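Local coordinates for protein chitinase (Chromobacterium violaceum, PDB 4TXG) that probably hydrolyses the glycosidic bonds of chitin, as a family 18 glycoside hydrolase that also carries a module predicted to bind chitin, at residues 550-558 against 567-575. Residues are numbered along the deposited sequence; the frame is centred on the assembly and turned at random.
Sequences QLTGSYQRN and WLWNAGKKV. With CS (cesium ion), chain C.
Strands 556-558 and 567-570 run antiparallel as the arms of a beta hairpin at one edge of a four-stranded sheet, Gln556 with Trp569 and Asn558 with Trp567 each exchanging two backbone hydrogen bonds. Within the latter pair, Asn558 CB lies over the indole, 3.4 Å from the centroid of its six-membered ring, a CH-pi contact with the amide turned only 16° from the ring plane. Asn558 ND2 donates to Gln556 O and, more straightly, to Gln556 OE1, both at 3.1 Å; Trp569 N reaches Gln556 O from the opposite face of its carbonyl plane. From outside, Asn476 ND2 donates to Asn558 OD1 and Asn476 O accepts from Trp567 NE1.

At its strand's end, Asn570 reaches toward the loop preceding the partner strand. A chi1 of -171° carries ND2 to 3.4 Å above the centre of the Tyr555 ring, amide and ring nearly perpendicular, and ND2 donates to Thr552 O at 2.9 Å. Its OD1 accepts from Lys573 N, an Asx motif. Tyr555 O, Ser554 OG and Glu529 O bind a cesium ion. One water joins Tyr555 OH and Lys573 NZ; Asp502 bonds the hydroxyl and salt-bridges the lysine, probably offsetting its charge. The Asn570 amide thus ties its own turn to the incoming loop.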
ATOM      1  N   GLN A 550      32.815  -8.396  -9.962  1.00 18.55           N
ATOM      2  CA  GLN A 550      33.386  -9.644  -9.486  1.00 22.79           C
ATOM      3  C   GLN A 550      33.015  -9.888  -8.028  1.00 20.94           C
ATOM      4  O   GLN A 550      32.783  -8.950  -7.267  1.00 20.00           O
ATOM      5  CB  GLN A 550      34.904  -9.629  -9.660  1.00 28.85           C
ATOM      6  CG  GLN A 550      35.345  -9.419 -11.105  1.00 35.48           C
ATOM      7  CD  GLN A 550      36.799  -9.002 -11.218  1.00 43.43           C
ATOM      8  OE1 GLN A 550      37.550  -9.061 -10.247  1.00 46.22           O
ATOM      9  NE2 GLN A 550      37.199  -8.566 -12.408  1.00 45.58           N
ATOM     10  N   LEU A 551      32.953 -11.156  -7.642  1.00 21.57           N
ATOM     11  CA  LEU A 551      32.644 -11.499  -6.267  1.00 25.45           C
ATOM     12  C   LEU A 551      33.899 -11.399  -5.413  1.00 25.20           C
ATOM     13  O   LEU A 551      34.830 -12.189  -5.567  1.00 29.52           O
ATOM     14  CB  LEU A 551      32.029 -12.902  -6.185  1.00 31.63           C
ATOM     15  CG  LEU A 551      30.905 -13.047  -5.154  1.00 34.12           C
ATOM     16  CD1 LEU A 551      29.996 -14.200  -5.505  1.00 36.84           C
ATOM     17  CD2 LEU A 551      31.490 -13.241  -3.761  1.00 36.17           C
ATOM     18  N   THR A 552      33.926 -10.411  -4.524  1.00 21.58           N
ATOM     19  CA  THR A 552      35.039 -10.234  -3.594  1.00 24.94           C
ATOM     20  C   THR A 552      34.537 -10.255  -2.152  1.00 24.26           C
ATOM     21  O   THR A 552      33.425  -9.814  -1.863  1.00 20.72           O
ATOM     22  CB  THR A 552      35.794  -8.919  -3.861  1.00 31.69           C
ATOM     23  OG1 THR A 552      34.870  -7.825  -3.867  1.00 31.66           O
ATOM     24  CG2 THR A 552      36.492  -8.975  -5.209  1.00 35.40           C
ATOM     25  N   GLY A 553      35.358 -10.771  -1.248  1.00 24.61           N
ATOM     26  CA  GLY A 553      34.969 -10.882   0.144  1.00 25.25           C
ATOM     27  C   GLY A 553      33.926 -11.963   0.347  1.00 26.51           C
ATOM     28  O   GLY A 553      33.746 -12.834  -0.504  1.00 26.81           O
ATOM     29  N   SER A 554      33.239 -11.906   1.482  1.00 21.64           N
ATOM     30  CA  SER A 554      32.226 -12.894   1.813  1.00 22.38           C
ATOM     31  C   SER A 554      30.927 -12.215   2.236  1.00 17.94           C
ATOM     32  O   SER A 554      30.940 -11.302   3.061  1.00 17.85           O
ATOM     33  CB  SER A 554      32.727 -13.820   2.924  1.00 29.14           C
ATOM     34  OG  SER A 554      31.681 -14.652   3.396  1.00 35.77           O
ATOM     35  N   TYR A 555      29.811 -12.659   1.667  1.00 13.63           N
ATOM     36  CA  TYR A 555      28.507 -12.128   2.045  1.00 11.69           C
ATOM     37  C   TYR A 555      27.911 -12.964   3.171  1.00 17.22           C
ATOM     38  O   TYR A 555      27.395 -14.060   2.936  1.00 19.66           O
ATOM     39  CB  TYR A 555      27.557 -12.103   0.844  1.00 11.42           C
ATOM     40  CG  TYR A 555      27.981 -11.170  -0.277  1.00 12.00           C
ATOM     41  CD1 TYR A 555      28.901 -11.578  -1.236  1.00 15.82           C
ATOM     42  CD2 TYR A 555      27.447  -9.889  -0.382  1.00 13.58           C
ATOM     43  CE1 TYR A 555      29.276 -10.737  -2.272  1.00 16.43           C
ATOM     44  CE2 TYR A 555      27.818  -9.036  -1.413  1.00 15.66           C
ATOM     45  CZ  TYR A 555      28.733  -9.469  -2.354  1.00 16.53           C
ATOM     46  OH  TYR A 555      29.113  -8.628  -3.379  1.00 15.88           O
ATOM     47  N   GLN A 556      27.989 -12.453   4.395  1.00 11.64           N
ATOM     48  CA  GLN A 556      27.506 -13.192   5.558  1.00 12.79           C
ATOM     49  C   GLN A 556      26.048 -12.867   5.852  1.00 14.28           C
ATOM     50  O   GLN A 556      25.689 -11.700   6.014  1.00 12.16           O
ATOM     51  CB  GLN A 556      28.367 -12.875   6.783  1.00 17.70           C
ATOM     52  CG  GLN A 556      27.820 -13.437   8.077  1.00 24.82           C
ATOM     53  CD  GLN A 556      28.415 -12.761   9.300  1.00 36.48           C
ATOM     54  OE1 GLN A 556      28.328 -11.537   9.454  1.00 36.24           O
ATOM     55  NE2 GLN A 556      29.028 -13.554  10.174  1.00 41.27           N
ATOM     56  N   ARG A 557      25.201 -13.889   5.930  1.00 10.94           N
ATOM     57  CA  ARG A 557      23.803 -13.636   6.271  1.00 13.01           C
ATOM     58  C   ARG A 557      23.648 -13.361   7.760  1.00 14.95           C
ATOM     59  O   ARG A 557      24.193 -14.077   8.604  1.00 15.56           O
ATOM     60  CB  ARG A 557      22.908 -14.808   5.863  1.00 14.27           C
ATOM     61  CG  ARG A 557      21.422 -14.578   6.172  1.00 12.40           C
ATOM     62  CD  ARG A 557      20.585 -15.763   5.725  1.00 15.98           C
ATOM     63  NE  ARG A 557      19.168 -15.586   6.037  1.00 15.03           N
ATOM     64  CZ  ARG A 557      18.635 -15.791   7.240  1.00 15.44           C
ATOM     65  NH1 ARG A 557      19.400 -16.166   8.265  1.00 17.57           N
ATOM     66  NH2 ARG A 557      17.334 -15.616   7.418  1.00 15.64           N
ATOM     67  N   ASN A 558      22.911 -12.296   8.056  1.00 10.53           N
ATOM     68  CA  ASN A 558      22.573 -11.901   9.410  1.00 13.90           C
ATOM     69  C   ASN A 558      21.069 -11.918   9.561  1.00 12.46           C
ATOM     70  O   ASN A 558      20.348 -11.770   8.581  1.00 11.38           O
ATOM     71  CB  ASN A 558      23.100 -10.498   9.715  1.00 13.13           C
ATOM     72  CG  ASN A 558      24.586 -10.475   9.965  1.00 14.79           C
ATOM     73  OD1 ASN A 558      25.027 -10.296  11.101  1.00 18.42           O
ATOM     74  ND2 ASN A 558      25.371 -10.667   8.911  1.00 15.09           N
ATOM     75  N   TRP A 567      19.759  -9.817   6.374  1.00  8.35           N
ATOM     76  CA  TRP A 567      20.587  -9.057   5.463  1.00  8.73           C
ATOM     77  C   TRP A 567      21.897  -9.760   5.207  1.00  9.41           C
ATOM     78  O   TRP A 567      22.255 -10.727   5.886  1.00 10.50           O
ATOM     79  CB  TRP A 567      20.855  -7.647   5.989  1.00 10.07           C
ATOM     80  CG  TRP A 567      21.742  -7.514   7.211  1.00  9.88           C
ATOM     81  CD1 TRP A 567      23.081  -7.223   7.234  1.00  8.88           C
ATOM     82  CD2 TRP A 567      21.330  -7.591   8.582  1.00 10.19           C
ATOM     83  NE1 TRP A 567      23.525  -7.130   8.535  1.00 11.53           N
ATOM     84  CE2 TRP A 567      22.459  -7.339   9.385  1.00 11.25           C
ATOM     85  CE3 TRP A 567      20.104  -7.853   9.213  1.00 10.22           C
ATOM     86  CZ2 TRP A 567      22.416  -7.354  10.778  1.00 13.63           C
ATOM     87  CZ3 TRP A 567      20.055  -7.865  10.601  1.00  9.69           C
ATOM     88  CH2 TRP A 567      21.201  -7.614  11.368  1.00 11.77           C
ATOM     89  N   LEU A 568      22.594  -9.263   4.198  1.00  9.20           N
ATOM     90  CA  LEU A 568      23.944  -9.710   3.918  1.00  9.30           C
ATOM     91  C   LEU A 568      24.909  -8.611   4.304  1.00 10.54           C
ATOM     92  O   LEU A 568      24.709  -7.453   3.941  1.00 10.32           O
ATOM     93  CB  LEU A 568      24.102 -10.050   2.439  1.00  9.81           C
ATOM     94  CG  LEU A 568      23.202 -11.161   1.916  1.00 12.69           C
ATOM     95  CD1 LEU A 568      23.411 -11.302   0.420  1.00  9.79           C
ATOM     96  CD2 LEU A 568      23.522 -12.463   2.647  1.00 13.22           C
ATOM     97  N   TRP A 569      25.951  -8.979   5.033  1.00 10.05           N
ATOM     98  CA  TRP A 569      27.016  -8.045   5.361  1.00 10.72           C
ATOM     99  C   TRP A 569      28.316  -8.565   4.785  1.00 13.74           C
ATOM    100  O   TRP A 569      28.757  -9.668   5.112  1.00 14.00           O
ATOM    101  CB  TRP A 569      27.118  -7.853   6.878  1.00 11.02           C
ATOM    102  CG  TRP A 569      28.281  -7.030   7.336  1.00 13.67           C
ATOM    103  CD1 TRP A 569      29.338  -7.452   8.107  1.00 11.70           C
ATOM    104  CD2 TRP A 569      28.514  -5.643   7.064  1.00 10.96           C
ATOM    105  NE1 TRP A 569      30.206  -6.405   8.335  1.00 12.55           N
ATOM    106  CE2 TRP A 569      29.720  -5.278   7.704  1.00 11.59           C
ATOM    107  CE3 TRP A 569      27.813  -4.663   6.344  1.00 10.48           C
ATOM    108  CZ2 TRP A 569      30.252  -3.988   7.639  1.00 15.22           C
ATOM    109  CZ3 TRP A 569      28.339  -3.378   6.280  1.00 12.02           C
ATOM    110  CH2 TRP A 569      29.544  -3.051   6.929  1.00 14.30           C
ATOM    111  N   ASN A 570      28.912  -7.769   3.904  1.00 13.19           N
ATOM    112  CA  ASN A 570      30.223  -8.070   3.351  1.00 13.01           C
ATOM    113  C   ASN A 570      31.246  -7.149   3.999  1.00 12.59           C
ATOM    114  O   ASN A 570      31.388  -5.994   3.604  1.00 14.52           O
ATOM    115  CB  ASN A 570      30.211  -7.910   1.827  1.00 13.25           C
ATOM    116  CG  ASN A 570      31.479  -8.423   1.170  1.00 15.37           C
ATOM    117  OD1 ASN A 570      32.588  -8.181   1.647  1.00 15.05           O
ATOM    118  ND2 ASN A 570      31.318  -9.137   0.059  1.00 17.89           N
ATOM    119  N   ALA A 571      31.944  -7.659   5.009  1.00 12.67           N
ATOM    120  CA  ALA A 571      32.862  -6.842   5.800  1.00 13.13           C
ATOM    121  C   ALA A 571      34.016  -6.305   4.967  1.00 17.90           C
ATOM    122  O   ALA A 571      34.512  -5.204   5.216  1.00 18.73           O
ATOM    123  CB  ALA A 571      33.399  -7.646   6.975  1.00 15.64           C
ATOM    124  N   GLY A 572      34.449  -7.089   3.985  1.00 17.78           N
ATOM    125  CA  GLY A 572      35.540  -6.679   3.119  1.00 19.88           C
ATOM    126  C   GLY A 572      35.194  -5.462   2.279  1.00 21.21           C
ATOM    127  O   GLY A 572      36.026  -4.576   2.094  1.00 22.57           O
ATOM    128  N   LYS A 573      33.963  -5.415   1.773  1.00 15.21           N
ATOM    129  CA  LYS A 573      33.515  -4.302   0.936  1.00 18.72           C
ATOM    130  C   LYS A 573      32.747  -3.252   1.733  1.00 18.87           C
ATOM    131  O   LYS A 573      32.413  -2.180   1.210  1.00 19.08           O
ATOM    132  CB  LYS A 573      32.623  -4.808  -0.202  1.00 17.10           C
ATOM    133  CG  LYS A 573      33.240  -5.877  -1.083  1.00 17.43           C
ATOM    134  CD  LYS A 573      32.237  -6.358  -2.130  1.00 17.26           C
ATOM    135  CE  LYS A 573      32.020  -5.321  -3.225  1.00 18.90           C
ATOM    136  NZ  LYS A 573      31.105  -5.838  -4.297  1.00 17.58           N
ATOM    137  N   LYS A 574      32.468  -3.570   2.996  1.00 14.33           N
ATOM    138  CA  LYS A 574      31.561  -2.791   3.830  1.00 12.01           C
ATOM    139  C   LYS A 574      30.222  -2.604   3.117  1.00 14.57           C
ATOM    140  O   LYS A 574      29.677  -1.501   3.069  1.00 11.07           O
ATOM    141  CB  LYS A 574      32.183  -1.442   4.203  1.00 13.81           C
ATOM    142  CG  LYS A 574      33.457  -1.556   5.057  1.00 16.48           C
ATOM    143  CD  LYS A 574      33.127  -2.051   6.464  1.00 25.22           C
ATOM    144  CE  LYS A 574      34.323  -1.955   7.400  1.00 34.29           C
ATOM    145  NZ  LYS A 574      35.312  -3.019   7.094  1.00 35.53           N
ATOM    146  N   VAL A 575      29.703  -3.699   2.563  1.00 11.81           N
ATOM    147  CA  VAL A 575      28.431  -3.683   1.836  1.00 11.00           C
ATOM    148  C   VAL A 575      27.323  -4.342   2.662  1.00 10.66           C
ATOM    149  O   VAL A 575      27.488  -5.444   3.177  1.00 11.80           O
ATOM    150  CB  VAL A 575      28.546  -4.395   0.462  1.00 10.59           C
ATOM    151  CG1 VAL A 575      27.144  -4.724  -0.118  1.00 10.02           C
ATOM    152  CG2 VAL A 575      29.343  -3.548  -0.511  1.00 12.94           C
TER
HETATM  153 CS    CS C 802      28.807 -16.731   3.004  1.00 52.76          CS
HETATM  154  O   HOH W   1      31.505  -8.750  -4.485  1.00 20.13           O
HETATM  155  O   HOH W   2      33.322  -6.338  -6.449  1.00 21.48           O
HETATM  156  O   HOH W   3      34.291 -10.109   3.797  1.00 21.66           O